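Local coordinates for periplasmic binding protein (PDB 4MDY) that probably binds iron, perhaps as a siderophore or another iron complex, outside the cell membrane and hands it to an ABC transporter, at residues G13-H19 with I140-F146; V158-F162 with Y279-D284; H169-K175 with L290-G295. All coordinates share one frame; numbering follows the deposited sequence. Where two conformers were deposited one is given.

Interaction 2 is the buried contact of the three, while interactions 1 and 3 are partly buried and lie on opposite sides of the chain's centre, their own centres about 40 Å apart. Interactions 2 and 3 both use helix 279-294: its start lies along helix 148-168, the linker between the lobes, and its end meets the loop after that helix. Interaction 1 belongs to the N-terminal lobe and uses helix 134-144, which directly precedes the linker. The chemistry follows the place: aromatic packing with a salt bridge at the rim in interaction 2, valines and waters in interaction 1, and a phenylalanine between leucines and a histidine in interaction 3.

Interaction 1 of 3, residues G13-H19 with I140-F146; sequences GSVTVRH and IIGQAVF
Val-15 and Phe-146 lie alongside each other, pointing opposite ways, and the valine lays one methyl over a face of the ring. This is a CH-pi contact, with CG2 of Val-15 3.6 Å from the centroid of the Phe-146 ring and 27° off the ring normal. The valine's other methyl is turned to the helix: CG1 lies anti to the backbone N (chi1 166°) and rests 3.5 Å from O of Gln-143. At the ring's edge, in its plane, Gly-13 O comes 3.2 Å from Phe-146 CE2, where the weakly positive rim of an aromatic ring suits a carbonyl oxygen. Phe-146 can stand here because it is the C-prime residue of the Schellman motif that ends helix 134-144, and its positive phi turns the chain out of the helix.

Farther along the strand, Val-17 runs roughly perpendicular to Ile-140, its CB 3.7 Å from CG1 of Ile-140. CG1 of Val-17 also reaches CB of Gln-143, again at 3.7 Å. CD1 of Ile-140 points at the strand's end, 3.6 Å from Arg-18 O, with His-19 CB a little farther off. Strand 15-19 runs nearly antiparallel to the helix and pairs through its backbone with strand 22-26, so the contact places this two-stranded sheet against a helix of the N-terminal lobe.

Gln-143 suits the margin, its CB serving the apolar side and its amide the wet one. Its OE1 accepts from two waters: one also donates to Thr-16 O, and the other, 2.8 Å from Arg-18 N, accepts from that backbone amide. Branched methyls and one ring thus provide the direct adhesion, while the polar link between strand backbone and helix is carried by water.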
loop_
_atom_site.group_PDB
_atom_site.type_symbol
_atom_site.label_atom_id
_atom_site.label_comp_id
_atom_site.label_asym_id
_atom_site.label_seq_id
_atom_site.Cartn_x
_atom_site.Cartn_y
_atom_site.Cartn_z
ATOM N N GLY A 13 6.035 26.771 -17.778
ATOM C CA GLY A 13 4.805 26.092 -17.386
ATOM C C GLY A 13 5.023 24.620 -17.078
ATOM O O GLY A 13 4.226 24.021 -16.370
ATOM N N SER A 14 6.104 24.037 -17.599
ATOM C CA SER A 14 6.357 22.605 -17.452
ATOM C C SER A 14 6.862 22.273 -16.056
ATOM O O SER A 14 7.278 23.158 -15.304
ATOM C CB SER A 14 7.367 22.116 -18.493
ATOM O OG SER A 14 8.690 22.454 -18.124
ATOM N N VAL A 15 6.797 20.990 -15.724
ATOM C CA VAL A 15 7.305 20.458 -14.462
ATOM C C VAL A 15 8.334 19.378 -14.762
ATOM O O VAL A 15 8.164 18.573 -15.683
ATOM C CB VAL A 15 6.172 19.871 -13.585
ATOM C CG1 VAL A 15 6.729 19.024 -12.446
ATOM C CG2 VAL A 15 5.328 20.999 -13.020
ATOM N N THR A 16 9.403 19.360 -13.977
ATOM C CA THR A 16 10.427 18.338 -14.113
ATOM C C THR A 16 10.531 17.562 -12.805
ATOM O O THR A 16 10.679 18.150 -11.747
ATOM C CB THR A 16 11.771 18.967 -14.509
ATOM O OG1 THR A 16 11.645 19.530 -15.822
ATOM C CG2 THR A 16 12.888 17.933 -14.504
ATOM N N VAL A 17 10.426 16.239 -12.882
ATOM C CA VAL A 17 10.597 15.394 -11.695
ATOM C C VAL A 17 11.854 14.553 -11.819
ATOM O O VAL A 17 12.246 14.172 -12.914
ATOM C CB VAL A 17 9.378 14.489 -11.398
ATOM C CG1 VAL A 17 8.153 15.341 -11.111
ATOM C CG2 VAL A 17 9.105 13.517 -12.534
ATOM N N ARG A 18 12.471 14.272 -10.678
ATOM C CA ARG A 18 13.725 13.538 -10.620
ATOM C C ARG A 18 13.484 12.166 -10.015
ATOM O O ARG A 18 12.849 12.040 -8.967
ATOM C CB ARG A 18 14.746 14.324 -9.798
ATOM C CG ARG A 18 14.828 15.783 -10.217
ATOM C CD ARG A 18 15.917 16.525 -9.466
ATOM N NE ARG A 18 17.254 16.137 -9.925
ATOM C CZ ARG A 18 17.930 16.716 -10.924
ATOM N NH1 ARG A 18 17.411 17.734 -11.613
ATOM N NH2 ARG A 18 19.147 16.270 -11.235
ATOM N N HIS A 19 13.974 11.136 -10.690
ATOM C CA HIS A 19 13.719 9.762 -10.275
ATOM C C HIS A 19 14.958 8.890 -10.524
ATOM O O HIS A 19 16.025 9.397 -10.905
ATOM C CB HIS A 19 12.470 9.227 -11.004
ATOM C CG HIS A 19 12.516 9.398 -12.488
ATOM N ND1 HIS A 19 13.405 8.714 -13.284
ATOM C CD2 HIS A 19 11.795 10.182 -13.323
ATOM C CE1 HIS A 19 13.234 9.066 -14.545
ATOM N NE2 HIS A 19 12.263 9.958 -14.597
ATOM N N ILE A 140 6.094 12.474 -5.740
ATOM C CA ILE A 140 6.496 12.610 -7.139
ATOM C C ILE A 140 5.274 12.617 -8.068
ATOM O O ILE A 140 5.259 13.354 -9.036
ATOM C CB ILE A 140 7.532 11.554 -7.572
ATOM C CG1 ILE A 140 8.211 11.980 -8.875
ATOM C CG2 ILE A 140 6.900 10.177 -7.723
ATOM C CD1 ILE A 140 9.382 11.105 -9.265
ATOM N N ILE A 141 4.250 11.822 -7.753
ATOM C CA ILE A 141 3.027 11.783 -8.579
ATOM C C ILE A 141 2.271 13.116 -8.518
ATOM O O ILE A 141 1.816 13.629 -9.544
ATOM C CB ILE A 141 2.103 10.613 -8.180
ATOM C CG1 ILE A 141 2.780 9.286 -8.518
ATOM C CG2 ILE A 141 0.752 10.715 -8.891
ATOM C CD1 ILE A 141 2.091 8.071 -7.928
ATOM N N GLY A 142 2.146 13.664 -7.310
ATOM C CA GLY A 142 1.573 14.987 -7.103
ATOM C C GLY A 142 2.281 16.056 -7.911
ATOM O O GLY A 142 1.634 16.911 -8.516
ATOM N N GLN A 143 3.612 15.996 -7.934
ATOM C CA GLN A 143 4.412 16.923 -8.742
ATOM C C GLN A 143 4.106 16.783 -10.231
ATOM O O GLN A 143 3.822 17.768 -10.913
ATOM C CB GLN A 143 5.902 16.706 -8.483
ATOM C CG GLN A 143 6.342 17.252 -7.140
ATOM C CD GLN A 143 7.743 16.826 -6.741
ATOM O OE1 GLN A 143 8.589 16.538 -7.582
ATOM N NE2 GLN A 143 7.992 16.793 -5.448
ATOM N N ALA A 144 4.127 15.542 -10.704
ATOM C CA ALA A 144 3.945 15.232 -12.120
ATOM C C ALA A 144 2.571 15.617 -12.676
ATOM O O ALA A 144 2.437 15.853 -13.887
ATOM C CB ALA A 144 4.186 13.751 -12.346
ATOM N N VAL A 145 1.553 15.660 -11.814
ATOM C CA VAL A 145 0.197 16.005 -12.259
ATOM C C VAL A 145 -0.226 17.413 -11.839
ATOM O O VAL A 145 -1.403 17.773 -11.951
ATOM C CB VAL A 145 -0.849 14.941 -11.825
ATOM C CG1 VAL A 145 -0.402 13.562 -12.280
ATOM C CG2 VAL A 145 -1.122 14.955 -10.322
ATOM N N PHE A 146 0.749 18.200 -11.373
ATOM C CA PHE A 146 0.576 19.625 -11.103
ATOM C C PHE A 146 -0.375 19.893 -9.927
ATOM O O PHE A 146 -1.109 20.876 -9.926
ATOM C CB PHE A 146 0.103 20.365 -12.367
ATOM C CG PHE A 146 1.127 20.426 -13.469
ATOM C CD1 PHE A 146 1.441 19.302 -14.226
ATOM C CD2 PHE A 146 1.752 21.630 -13.780
ATOM C CE1 PHE A 146 2.376 19.366 -15.247
ATOM C CE2 PHE A 146 2.686 21.699 -14.805
ATOM C CZ PHE A 146 2.999 20.567 -15.540
HETATM O O HOH W 1 8.780 18.766 -9.518
HETATM O O HOH W 2 11.112 15.346 -8.422
#

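Interaction 2 of 3, residues V158-F162 with Y279-D284; sequences VDDRF and YPVVAD
Val-158 opens the packing with Tyr-279 and Pro-280 where two helices run side by side, nearly parallel (9°), their axes 9.6 Å apart. In the two-lobed, iron- and vitamin B12-type binding protein fold, helix 148-168 is the long rigid linker between the lobes, and here the start of the C-terminal helix 279-294 lies along it. Val-158 divides its branches. CG1 lies 3.7 Å from Tyr-279 CB, while CG2 faces the CD of Pro-280. A short branched residue fits where the neighbouring backbone comes this close.

One turn on, Arg-161 bends at chi2 and chi3 and folds across the neighbouring helix. The methyl of Ala-283 sits 3.7 Å above one face of its guanidinium, toward the rim, and Pro-280 CB lies near NH1. The charge is met by Asp-284: NH2 donates to OD1 in a salt bridge of 2.6 Å. The carboxylate oxygen lies close to the guanidinium plane but is itself approached from above its own plane, and the N-H...O angle of 144° makes the bond rather bent. Arginine suits this rim because its long, bent chain lays the flat guanidinium over the Ala-283 methyl while NH2 reaches the exposed aspartate.

Phe-162, next in sequence, turns its ring into the buried side, where Met-204 also touches it. Its edge is directed at the face of Tyr-279, an offset edge-to-face pair with planes at 86°, and Tyr-279 in turn meets Trp-134 edge-to-face. The small Ala-283 lets the ring approach the second helix closely: Phe-162 CE1 lies 3.8 Å from Ala-283 CB, and Phe-162 CZ is 3.6 Å from Tyr-279 CD1.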
loop_
_atom_site.group_PDB
_atom_site.type_symbol
_atom_site.label_atom_id
_atom_site.label_comp_id
_atom_site.label_asym_id
_atom_site.label_seq_id
_atom_site.Cartn_x
_atom_site.Cartn_y
_atom_site.Cartn_z
ATOM N N VAL A 158 -3.177 12.249 6.514
ATOM C CA VAL A 158 -2.949 10.870 6.947
ATOM C C VAL A 158 -2.145 10.818 8.241
ATOM O O VAL A 158 -2.533 10.127 9.178
ATOM C CB VAL A 158 -2.237 10.047 5.854
ATOM C CG1 VAL A 158 -1.718 8.720 6.407
ATOM C CG2 VAL A 158 -3.175 9.813 4.680
ATOM N N ASP A 159 -1.032 11.552 8.286
ATOM C CA ASP A 159 -0.210 11.620 9.497
ATOM C C ASP A 159 -1.051 12.063 10.695
ATOM O O ASP A 159 -0.980 11.462 11.776
ATOM C CB ASP A 159 0.971 12.585 9.304
ATOM C CG ASP A 159 2.063 12.016 8.403
ATOM O OD1 ASP A 159 2.090 10.785 8.178
ATOM O OD2 ASP A 159 2.906 12.806 7.919
ATOM N N ASP A 160 -1.856 13.103 10.487
ATOM C CA ASP A 160 -2.732 13.635 11.534
ATOM C C ASP A 160 -3.779 12.627 12.007
ATOM O O ASP A 160 -4.074 12.567 13.195
ATOM C CB ASP A 160 -3.434 14.914 11.062
ATOM C CG ASP A 160 -2.481 16.096 10.919
ATOM O OD1 ASP A 160 -1.329 16.028 11.406
ATOM O OD2 ASP A 160 -2.891 17.105 10.312
ATOM N N ARG A 161 -4.347 11.852 11.089
ATOM C CA ARG A 161 -5.275 10.777 11.479
ATOM C C ARG A 161 -4.634 9.799 12.464
ATOM O O ARG A 161 -5.230 9.474 13.488
ATOM C CB ARG A 161 -5.789 10.002 10.259
ATOM C CG ARG A 161 -6.777 10.755 9.375
ATOM C CD ARG A 161 -8.057 11.164 10.096
ATOM N NE ARG A 161 -8.770 10.029 10.697
ATOM C CZ ARG A 161 -9.559 9.180 10.036
ATOM N NH1 ARG A 161 -9.765 9.300 8.725
ATOM N NH2 ARG A 161 -10.150 8.192 10.699
ATOM N N PHE A 162 -3.421 9.336 12.169
ATOM C CA PHE A 162 -2.732 8.396 13.061
ATOM C C PHE A 162 -2.312 9.039 14.391
ATOM O O PHE A 162 -2.398 8.401 15.440
ATOM C CB PHE A 162 -1.544 7.742 12.348
ATOM C CG PHE A 162 -1.947 6.889 11.176
ATOM C CD1 PHE A 162 -2.908 5.887 11.326
ATOM C CD2 PHE A 162 -1.390 7.088 9.925
ATOM C CE1 PHE A 162 -3.297 5.101 10.250
ATOM C CE2 PHE A 162 -1.773 6.302 8.850
ATOM C CZ PHE A 162 -2.728 5.310 9.009
ATOM N N TYR A 279 -5.151 4.686 3.666
ATOM C CA TYR A 279 -4.749 4.837 5.065
ATOM C C TYR A 279 -5.835 5.408 5.997
ATOM O O TYR A 279 -5.907 4.991 7.154
ATOM C CB TYR A 279 -3.448 5.644 5.199
ATOM C CG TYR A 279 -2.175 4.816 5.235
ATOM C CD1 TYR A 279 -2.106 3.600 5.928
ATOM C CD2 TYR A 279 -1.021 5.271 4.606
ATOM C CE1 TYR A 279 -0.937 2.854 5.957
ATOM C CE2 TYR A 279 0.152 4.541 4.640
ATOM C CZ TYR A 279 0.195 3.338 5.317
ATOM O OH TYR A 279 1.368 2.626 5.343
ATOM N N PRO A 280 -6.668 6.357 5.515
ATOM C CA PRO A 280 -7.849 6.758 6.295
ATOM C C PRO A 280 -8.762 5.591 6.676
ATOM O O PRO A 280 -9.319 5.588 7.775
ATOM C CB PRO A 280 -8.560 7.751 5.367
ATOM C CG PRO A 280 -7.432 8.391 4.622
ATOM C CD PRO A 280 -6.451 7.268 4.375
ATOM N N VAL A 281 -8.898 4.601 5.796
ATOM C CA VAL A 281 -9.675 3.391 6.118
ATOM C C VAL A 281 -9.019 2.603 7.262
ATOM O O VAL A 281 -9.709 2.079 8.141
ATOM C CB VAL A 281 -9.850 2.481 4.882
ATOM C CG1 VAL A 281 -10.494 1.150 5.262
ATOM C CG2 VAL A 281 -10.668 3.191 3.816
ATOM N N VAL A 282 -7.688 2.537 7.251
ATOM C CA VAL A 282 -6.935 1.884 8.322
ATOM C C VAL A 282 -7.141 2.640 9.635
ATOM O O VAL A 282 -7.380 2.021 10.674
ATOM C CB VAL A 282 -5.427 1.777 7.984
ATOM C CG1 VAL A 282 -4.647 1.145 9.130
ATOM C CG2 VAL A 282 -5.212 0.997 6.686
ATOM N N ALA A 283 -7.074 3.971 9.588
ATOM C CA ALA A 283 -7.264 4.785 10.794
ATOM C C ALA A 283 -8.695 4.663 11.343
ATOM O O ALA A 283 -8.911 4.804 12.544
ATOM C CB ALA A 283 -6.907 6.240 10.528
ATOM N N ASP A 284 -9.664 4.394 10.472
ATOM C CA ASP A 284 -11.045 4.175 10.913
ATOM C C ASP A 284 -11.226 2.804 11.549
ATOM O O ASP A 284 -11.762 2.698 12.653
ATOM C CB ASP A 284 -12.034 4.304 9.749
ATOM C CG ASP A 284 -12.430 5.735 9.465
ATOM O OD1 ASP A 284 -12.237 6.605 10.340
ATOM O OD2 ASP A 284 -12.950 5.991 8.363
#

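Interaction 3 of 3, residues H169-K175 with L290-G295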
loop_
_atom_site.group_PDB
_atom_site.type_symbol
_atom_site.label_atom_id
_atom_site.label_comp_id
_atom_site.label_asym_id
_atom_site.label_seq_id
_atom_site.Cartn_x
_atom_site.Cartn_y
_atom_site.Cartn_z
ATOM N N HIS A 169 -6.447 6.783 22.025
ATOM C CA HIS A 169 -6.154 5.473 22.638
ATOM C C HIS A 169 -4.803 5.443 23.338
ATOM O O HIS A 169 -3.886 4.757 22.877
ATOM C CB HIS A 169 -6.138 4.374 21.568
ATOM C CG HIS A 169 -7.424 4.232 20.822
ATOM N ND1 HIS A 169 -7.717 4.957 19.689
ATOM C CD2 HIS A 169 -8.493 3.435 21.048
ATOM C CE1 HIS A 169 -8.916 4.610 19.249
ATOM N NE2 HIS A 169 -9.405 3.688 20.055
ATOM N N PRO A 170 -4.671 6.147 24.474
ATOM C CA PRO A 170 -3.394 6.111 25.194
ATOM C C PRO A 170 -2.988 4.714 25.714
ATOM O O PRO A 170 -1.821 4.499 26.038
ATOM C CB PRO A 170 -3.617 7.084 26.360
ATOM C CG PRO A 170 -5.090 7.101 26.567
ATOM C CD PRO A 170 -5.689 6.935 25.195
ATOM N N GLN A 171 -3.945 3.793 25.787
ATOM C CA GLN A 171 -3.671 2.412 26.183
ATOM C C GLN A 171 -2.758 1.660 25.206
ATOM O O GLN A 171 -2.151 0.659 25.582
ATOM C CB GLN A 171 -4.983 1.642 26.339
ATOM C CG GLN A 171 -5.758 1.464 25.042
ATOM C CD GLN A 171 -6.820 2.529 24.825
ATOM O OE1 GLN A 171 -6.691 3.659 25.303
ATOM N NE2 GLN A 171 -7.875 2.176 24.100
ATOM N N PHE A 172 -2.659 2.132 23.961
ATOM C CA PHE A 172 -1.789 1.485 22.965
ATOM C C PHE A 172 -0.303 1.663 23.290
ATOM O O PHE A 172 0.530 0.863 22.855
ATOM C CB PHE A 172 -2.016 2.029 21.543
ATOM C CG PHE A 172 -3.382 1.773 20.970
ATOM C CD1 PHE A 172 -4.300 0.920 21.581
ATOM C CD2 PHE A 172 -3.730 2.363 19.762
ATOM C CE1 PHE A 172 -5.543 0.700 21.014
ATOM C CE2 PHE A 172 -4.969 2.140 19.188
ATOM C CZ PHE A 172 -5.878 1.310 19.816
ATOM N N SER A 173 0.028 2.719 24.028
ATOM C CA SER A 173 1.419 3.032 24.354
ATOM C C SER A 173 2.139 1.837 24.968
ATOM O O SER A 173 1.641 1.210 25.899
ATOM C CB SER A 173 1.501 4.222 25.313
ATOM O OG SER A 173 2.845 4.645 25.464
ATOM N N GLY A 174 3.308 1.521 24.421
ATOM C CA GLY A 174 4.122 0.421 24.912
ATOM C C GLY A 174 3.620 -0.982 24.603
ATOM O O GLY A 174 4.180 -1.954 25.106
ATOM N N LYS A 175 2.581 -1.106 23.781
ATOM C CA LYS A 175 2.063 -2.420 23.423
ATOM C C LYS A 175 2.740 -2.907 22.143
ATOM O O LYS A 175 2.801 -2.192 21.141
ATOM C CB LYS A 175 0.548 -2.392 23.258
ATOM C CG LYS A 175 -0.212 -1.995 24.517
ATOM C CD LYS A 175 0.102 -2.909 25.691
ATOM C CE LYS A 175 -0.923 -2.780 26.807
ATOM N NZ LYS A 175 -1.072 -1.379 27.284
ATOM N N LEU A 290 -7.895 -2.956 17.659
ATOM C CA LEU A 290 -6.827 -2.858 18.653
ATOM C C LEU A 290 -7.382 -2.612 20.052
ATOM O O LEU A 290 -6.906 -3.197 21.029
ATOM C CB LEU A 290 -5.840 -1.742 18.284
ATOM C CG LEU A 290 -5.035 -1.962 17.002
ATOM C CD1 LEU A 290 -4.339 -0.675 16.587
ATOM C CD2 LEU A 290 -4.026 -3.088 17.162
ATOM N N ALA A 291 -8.387 -1.747 20.146
ATOM C CA ALA A 291 -8.974 -1.386 21.445
ATOM C C ALA A 291 -9.694 -2.578 22.069
ATOM O O ALA A 291 -9.672 -2.752 23.287
ATOM C CB ALA A 291 -9.931 -0.214 21.287
ATOM N N ARG A 292 -10.322 -3.388 21.218
ATOM C CA ARG A 292 -10.999 -4.614 21.640
ATOM C C ARG A 292 -10.072 -5.613 22.334
ATOM O O ARG A 292 -10.478 -6.273 23.293
ATOM C CB ARG A 292 -11.681 -5.288 20.441
ATOM C CG ARG A 292 -12.597 -6.449 20.806
ATOM C CD ARG A 292 -13.170 -7.131 19.571
ATOM N NE ARG A 292 -13.924 -6.192 18.740
ATOM C CZ ARG A 292 -14.291 -6.403 17.474
ATOM N NH1 ARG A 292 -13.983 -7.538 16.845
ATOM N NH2 ARG A 292 -14.973 -5.461 16.826
ATOM N N VAL A 293 -8.834 -5.728 21.854
ATOM C CA VAL A 293 -7.895 -6.711 22.402
ATOM C C VAL A 293 -6.910 -6.111 23.414
ATOM O O VAL A 293 -6.451 -6.814 24.313
ATOM C CB VAL A 293 -7.134 -7.476 21.286
ATOM C CG1 VAL A 293 -8.113 -8.117 20.309
ATOM C CG2 VAL A 293 -6.161 -6.581 20.543
ATOM N N LEU A 294 -6.599 -4.824 23.283
ATOM C CA LEU A 294 -5.655 -4.170 24.185
ATOM C C LEU A 294 -6.332 -3.440 25.345
ATOM O O LEU A 294 -5.719 -3.256 26.393
ATOM C CB LEU A 294 -4.763 -3.193 23.419
ATOM C CG LEU A 294 -3.841 -3.815 22.364
ATOM C CD1 LEU A 294 -3.096 -2.721 21.620
ATOM C CD2 LEU A 294 -2.858 -4.798 22.986
ATOM N N GLY A 295 -7.580 -3.016 25.150
ATOM C CA GLY A 295 -8.329 -2.272 26.171
ATOM C C GLY A 295 -8.393 -0.782 25.870
ATOM O O GLY A 295 -8.287 -0.364 24.711
#
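His-169 leaves the end of helix 148-168 and lies across from Ala-291, after which a short 3-10 segment, 170-172, and a type II beta turn from Phe-172 to Lys-175, with Gly-174 at its positive-phi corner, lay the chain against one side of the last turns of helix 279-294. In this two-lobed solute-binding fold, the loop carries the chain from the linker helix into strand 176-181 of the C-terminal lobe's parallel sheet.

Phe-172 fills the middle. The CB of His-169 sits over the centre of one ring face, 3.4 Å above the plane. The phenylalanine side chain runs roughly perpendicular to those of both leucines: its CZ is 3.4 Å from Leu-290 CB, and its CD1 is 3.8 Å from Leu-294 CD1. A flat, wide side chain can touch both leucines, one helical turn apart, at once, and Leu-206 adds to the packing. Ala-291, next to Leu-290 in the chain, is small enough for the His-169 ring to approach: Ala-291 CB is 3.9 Å from His-169 CD2. ND1 of that ring is hydrogen-bonded to Val-165 O.

Lys-175 runs antiparallel to the side chain of Leu-294, its CB and CG lying against the two methyls. Gln-171 reaches toward the carbonyl of Gly-295, the last residue, but the bond is weak and, since the glutamine was modelled in two conformers, doubtful. Within the loop, Lys-175, bent at chi2 and chi4, curls back so that its NZ donates to Gln-171 O at 2.9 Å, with a C=O...N angle of 161°.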